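PDB 5WLH: LbaCas13a H328A (C2c2) from Lachnospiraceae bacterium NK4A179, which binds CRISPR guide RNA and, as a Cas13a effector, probably cleaves target RNA with its HEPN nuclease centre. Local coordinates for residues A[189-202]-A[213-226]. Numbering follows the deposited sequence.
With nucleotides of chain B.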
# COMPACT_ATOMS: atom_id res chain seq x y z
N SER A 189 15.16 -27.25 -1.81
CA SER A 189 14.43 -28.31 -2.49
C SER A 189 14.67 -29.67 -1.85
O SER A 189 13.91 -30.61 -2.11
CB SER A 189 14.83 -28.34 -3.97
OG SER A 189 16.24 -28.41 -4.09
N LEU A 190 15.72 -29.81 -1.04
CA LEU A 190 16.01 -31.06 -0.35
C LEU A 190 15.51 -31.06 1.09
O LEU A 190 15.72 -32.05 1.80
CB LEU A 190 17.52 -31.32 -0.38
CG LEU A 190 18.17 -31.41 -1.76
CD1 LEU A 190 19.67 -31.54 -1.63
CD2 LEU A 190 17.59 -32.58 -2.56
N CYS A 191 14.87 -29.98 1.53
CA CYS A 191 14.40 -29.84 2.91
C CYS A 191 13.01 -30.47 3.05
O CYS A 191 11.99 -29.80 3.19
CB CYS A 191 14.38 -28.37 3.33
SG CYS A 191 15.93 -27.75 3.99
N ARG A 192 13.01 -31.79 2.98
CA ARG A 192 11.85 -32.60 3.32
C ARG A 192 12.32 -33.65 4.31
O ARG A 192 13.49 -34.04 4.28
CB ARG A 192 11.23 -33.25 2.07
CG ARG A 192 10.73 -32.22 1.08
CD ARG A 192 11.14 -32.56 -0.33
NE ARG A 192 10.23 -33.55 -0.89
CZ ARG A 192 9.35 -33.31 -1.85
NH1 ARG A 192 9.25 -32.11 -2.41
NH2 ARG A 192 8.59 -34.29 -2.28
N GLU A 193 11.42 -34.08 5.20
CA GLU A 193 11.84 -34.91 6.33
C GLU A 193 12.65 -36.13 5.88
O GLU A 193 13.74 -36.38 6.39
CB GLU A 193 10.63 -35.34 7.14
CG GLU A 193 10.98 -36.18 8.36
CD GLU A 193 9.88 -37.16 8.74
OE1 GLU A 193 9.65 -38.12 7.97
OE2 GLU A 193 9.24 -36.95 9.79
N ARG A 194 12.13 -36.88 4.91
CA ARG A 194 12.78 -38.14 4.57
C ARG A 194 14.09 -37.91 3.82
O ARG A 194 15.03 -38.71 3.94
CB ARG A 194 11.85 -39.03 3.74
CG ARG A 194 10.66 -39.61 4.55
CD ARG A 194 9.92 -40.66 3.73
NE ARG A 194 10.73 -41.87 3.58
CZ ARG A 194 10.78 -42.85 4.48
NH1 ARG A 194 10.06 -42.79 5.59
NH2 ARG A 194 11.55 -43.90 4.25
N VAL A 195 14.17 -36.82 3.06
CA VAL A 195 15.40 -36.51 2.34
C VAL A 195 16.47 -36.07 3.33
O VAL A 195 17.63 -36.50 3.23
CB VAL A 195 15.15 -35.43 1.27
CG1 VAL A 195 16.47 -35.07 0.59
CG2 VAL A 195 14.12 -35.89 0.26
N LYS A 196 16.09 -35.24 4.29
CA LYS A 196 17.03 -34.79 5.32
C LYS A 196 17.50 -35.97 6.16
O LYS A 196 18.68 -36.06 6.50
CB LYS A 196 16.39 -33.74 6.21
CG LYS A 196 16.02 -32.43 5.51
CD LYS A 196 15.18 -31.53 6.41
CE LYS A 196 15.88 -31.24 7.73
NZ LYS A 196 15.16 -30.21 8.52
N ARG A 197 16.58 -36.87 6.50
CA ARG A 197 16.98 -38.04 7.27
C ARG A 197 17.90 -38.94 6.46
O ARG A 197 18.84 -39.52 7.00
CB ARG A 197 15.74 -38.81 7.73
CG ARG A 197 14.98 -38.10 8.84
CD ARG A 197 13.58 -38.69 9.00
NE ARG A 197 13.63 -40.02 9.59
CZ ARG A 197 12.61 -40.88 9.59
NH1 ARG A 197 11.45 -40.56 9.03
NH2 ARG A 197 12.76 -42.07 10.16
N GLY A 198 17.63 -39.08 5.15
CA GLY A 198 18.54 -39.84 4.31
C GLY A 198 19.92 -39.22 4.26
O GLY A 198 20.94 -39.92 4.33
N LEU A 199 19.98 -37.89 4.17
CA LEU A 199 21.27 -37.22 4.14
C LEU A 199 22.01 -37.39 5.46
O LEU A 199 23.22 -37.67 5.47
CB LEU A 199 21.07 -35.74 3.82
CG LEU A 199 22.32 -34.88 3.86
CD1 LEU A 199 23.43 -35.49 3.00
CD2 LEU A 199 21.94 -33.49 3.36
N LYS A 200 21.31 -37.21 6.57
CA LYS A 200 21.95 -37.39 7.87
C LYS A 200 22.53 -38.80 8.00
O LYS A 200 23.66 -38.97 8.46
CB LYS A 200 20.97 -37.12 8.99
CG LYS A 200 21.54 -37.53 10.34
CD LYS A 200 21.04 -36.68 11.47
CE LYS A 200 21.87 -36.94 12.72
NZ LYS A 200 21.25 -36.27 13.89
N LYS A 201 21.76 -39.81 7.60
CA LYS A 201 22.22 -41.19 7.69
C LYS A 201 23.46 -41.39 6.84
O LYS A 201 24.43 -42.03 7.26
CB LYS A 201 21.10 -42.12 7.24
CG LYS A 201 21.43 -43.61 7.23
CD LYS A 201 20.11 -44.41 7.31
CE LYS A 201 20.35 -45.92 7.25
NZ LYS A 201 19.05 -46.68 7.15
N LEU A 202 23.45 -40.83 5.63
CA LEU A 202 24.61 -40.89 4.75
C LEU A 202 25.82 -40.22 5.38
O LEU A 202 26.93 -40.77 5.33
CB LEU A 202 24.26 -40.24 3.42
CG LEU A 202 25.39 -39.91 2.46
CD1 LEU A 202 25.94 -41.18 1.92
CD2 LEU A 202 24.87 -39.05 1.32
N ASP A 213 18.73 -45.17 11.66
CA ASP A 213 17.43 -44.68 11.19
C ASP A 213 16.88 -45.75 10.26
O ASP A 213 16.93 -45.63 9.03
CB ASP A 213 17.56 -43.32 10.49
CG ASP A 213 16.23 -42.59 10.39
OD1 ASP A 213 15.18 -43.25 10.59
OD2 ASP A 213 16.23 -41.37 10.12
N PRO A 214 16.35 -46.85 10.83
CA PRO A 214 16.05 -48.03 10.00
C PRO A 214 14.97 -47.82 8.95
O PRO A 214 15.02 -48.48 7.91
CB PRO A 214 15.64 -49.09 11.04
CG PRO A 214 15.35 -48.32 12.33
CD PRO A 214 16.20 -47.09 12.27
N ASP A 215 14.01 -46.93 9.17
CA ASP A 215 12.94 -46.70 8.20
C ASP A 215 13.42 -45.91 6.98
O ASP A 215 12.67 -45.78 6.00
CB ASP A 215 11.77 -45.98 8.87
CG ASP A 215 10.57 -45.84 7.96
OD1 ASP A 215 10.26 -46.81 7.24
OD2 ASP A 215 9.94 -44.76 7.95
N ILE A 216 14.64 -45.41 7.00
CA ILE A 216 15.17 -44.54 5.96
C ILE A 216 16.16 -45.32 5.11
O ILE A 216 17.03 -46.02 5.64
CB ILE A 216 15.83 -43.29 6.57
CG1 ILE A 216 14.77 -42.38 7.20
CG2 ILE A 216 16.65 -42.54 5.53
CD1 ILE A 216 13.90 -41.69 6.20
N ASP A 217 16.03 -45.19 3.79
CA ASP A 217 16.95 -45.80 2.83
C ASP A 217 17.74 -44.68 2.16
O ASP A 217 17.15 -43.84 1.48
CB ASP A 217 16.18 -46.61 1.80
CG ASP A 217 17.08 -47.33 0.84
OD1 ASP A 217 17.57 -48.43 1.20
OD2 ASP A 217 17.30 -46.82 -0.28
N VAL A 218 19.06 -44.69 2.34
CA VAL A 218 19.88 -43.60 1.79
C VAL A 218 19.70 -43.51 0.28
O VAL A 218 19.54 -42.42 -0.27
CB VAL A 218 21.35 -43.78 2.18
CG1 VAL A 218 22.23 -42.91 1.28
CG2 VAL A 218 21.56 -43.40 3.63
N GLN A 219 19.70 -44.66 -0.40
CA GLN A 219 19.59 -44.64 -1.85
C GLN A 219 18.26 -44.04 -2.31
O GLN A 219 18.23 -43.14 -3.15
CB GLN A 219 19.74 -46.06 -2.41
CG GLN A 219 19.72 -46.10 -3.92
CD GLN A 219 20.98 -45.50 -4.50
OE1 GLN A 219 22.09 -45.91 -4.15
NE2 GLN A 219 20.83 -44.49 -5.35
N ARG A 220 17.15 -44.53 -1.77
CA ARG A 220 15.85 -44.11 -2.28
C ARG A 220 15.43 -42.75 -1.73
O ARG A 220 14.88 -41.92 -2.46
CB ARG A 220 14.79 -45.16 -1.94
CG ARG A 220 13.48 -44.97 -2.68
CD ARG A 220 13.54 -45.54 -4.10
NE ARG A 220 12.37 -45.12 -4.87
CZ ARG A 220 12.40 -44.27 -5.89
NH1 ARG A 220 13.55 -43.73 -6.28
NH2 ARG A 220 11.28 -43.95 -6.52
N ASP A 221 15.70 -42.50 -0.45
CA ASP A 221 15.18 -41.30 0.21
C ASP A 221 16.07 -40.08 0.00
O ASP A 221 15.56 -38.96 -0.00
CB ASP A 221 15.01 -41.56 1.71
CG ASP A 221 13.79 -42.43 2.00
OD1 ASP A 221 12.71 -42.12 1.46
OD2 ASP A 221 13.92 -43.41 2.75
N PHE A 222 17.38 -40.27 -0.17
CA PHE A 222 18.25 -39.13 -0.44
C PHE A 222 18.80 -39.15 -1.86
O PHE A 222 18.50 -38.25 -2.65
CB PHE A 222 19.42 -39.06 0.56
CG PHE A 222 20.35 -37.91 0.28
CD1 PHE A 222 19.90 -36.60 0.43
CD2 PHE A 222 21.64 -38.13 -0.16
CE1 PHE A 222 20.75 -35.53 0.16
CE2 PHE A 222 22.47 -37.06 -0.44
CZ PHE A 222 22.03 -35.76 -0.27
N ILE A 223 19.60 -40.16 -2.22
CA ILE A 223 20.36 -40.08 -3.46
C ILE A 223 19.43 -39.98 -4.66
O ILE A 223 19.60 -39.11 -5.52
CB ILE A 223 21.31 -41.29 -3.59
CG1 ILE A 223 22.34 -41.28 -2.47
CG2 ILE A 223 21.97 -41.25 -4.96
CD1 ILE A 223 23.31 -42.47 -2.52
N ASP A 224 18.45 -40.88 -4.73
CA ASP A 224 17.52 -40.87 -5.85
C ASP A 224 16.78 -39.55 -5.92
O ASP A 224 16.52 -39.04 -7.01
CB ASP A 224 16.52 -42.02 -5.73
CG ASP A 224 17.13 -43.38 -6.06
OD1 ASP A 224 18.29 -43.46 -6.52
OD2 ASP A 224 16.43 -44.38 -5.83
N TYR A 225 16.42 -38.99 -4.77
CA TYR A 225 15.75 -37.70 -4.76
C TYR A 225 16.67 -36.60 -5.28
O TYR A 225 16.23 -35.74 -6.05
CB TYR A 225 15.25 -37.35 -3.36
CG TYR A 225 14.29 -36.18 -3.42
CD1 TYR A 225 12.94 -36.39 -3.65
CD2 TYR A 225 14.75 -34.87 -3.29
CE1 TYR A 225 12.07 -35.32 -3.75
CE2 TYR A 225 13.88 -33.80 -3.38
CZ TYR A 225 12.54 -34.04 -3.60
OH TYR A 225 11.66 -32.99 -3.69
N VAL A 226 17.93 -36.60 -4.84
CA VAL A 226 18.88 -35.61 -5.34
C VAL A 226 18.95 -35.64 -6.86
O VAL A 226 18.98 -34.59 -7.52
CB VAL A 226 20.27 -35.84 -4.71
CG1 VAL A 226 21.34 -35.01 -5.44
CG2 VAL A 226 20.24 -35.46 -3.26
P A B 20 6.12 -33.09 -4.87
OP1 A B 20 6.26 -32.81 -6.32
OP2 A B 20 6.99 -34.03 -4.12
O5' A B 20 6.21 -31.68 -4.14
C5' A B 20 5.55 -30.55 -4.67
C4' A B 20 5.58 -29.41 -3.68
O4' A B 20 4.82 -29.77 -2.50
C3' A B 20 6.94 -29.07 -3.13
O3' A B 20 7.73 -28.32 -4.03
C2' A B 20 6.59 -28.33 -1.85
O2' A B 20 6.10 -27.02 -2.14
C1' A B 20 5.41 -29.17 -1.36
N9 A B 20 5.88 -30.25 -0.47
C8 A B 20 6.14 -31.57 -0.79
N7 A B 20 6.57 -32.27 0.23
C5 A B 20 6.57 -31.37 1.29
C6 A B 20 6.93 -31.48 2.64
N6 A B 20 7.35 -32.61 3.21
N1 A B 20 6.83 -30.39 3.41
C2 A B 20 6.41 -29.24 2.85
N3 A B 20 6.06 -29.01 1.59
C4 A B 20 6.16 -30.12 0.86
O HOH W 1 18.24 -39.94 9.72
O HOH W 2 9.38 -42.63 9.33
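Phe222 enters helix 193-202 as a knob, set in a hole made by Val195, Gly198, Leu199 and Leu202. With CG anti to its backbone N (chi1 179°), one face of the ring is covered by Leu199, whose CB stands 4.0 Å from the ring centroid in a CH-pi contact. Leu202 CD2 reaches the same ring obliquely. Gly198 allows close approach: its CA is 4.7 Å from Val218 CA, and the helix axes come within 7.4 Å. Ile216 CG2 packs on Gly198 CA. Further along, Val195 CG2 sits over a face of the Tyr225 ring, while Leu190 CD2 meets the ring edge.

Salt bridges flank this apolar core. Arg194 bends at chi3 (71°) and turns two sides of its guanidinium to acids. NE and NH2 grip Asp221 side-on, and NE reaches OD1 from above the carboxylate plane. NH1 and NH2 take Asp215 OD2 and O end-on. Ile216 CD1 covers one guanidinium face. Asp221 OD2 also accepts from Asp217 N, which fixes the carboxylate. Arg197 holds Asp213 side-on through both syn lone pairs, with NH2 to OD1 at 2.7 Å, and its NH1 bonds Glu193 OE1. The extended Lys201 ends on two carbonyls, with NZ 2.6 Å from Ile216 O and 3.0 Å from Asp213 O.

At the far end, the Arg192 guanidinium lies between Tyr225 and the A20 base of chain B. Its NH2 donates to OP2 of A20 of chain B in a very short bond, and NH1 pairs with another RNA phosphate. The chemistry implies a helical corner clamped by charge at the 213-216 turn and the first turn of the helix after it, while at the other end Arg192 and Tyr225 meet the bound RNA.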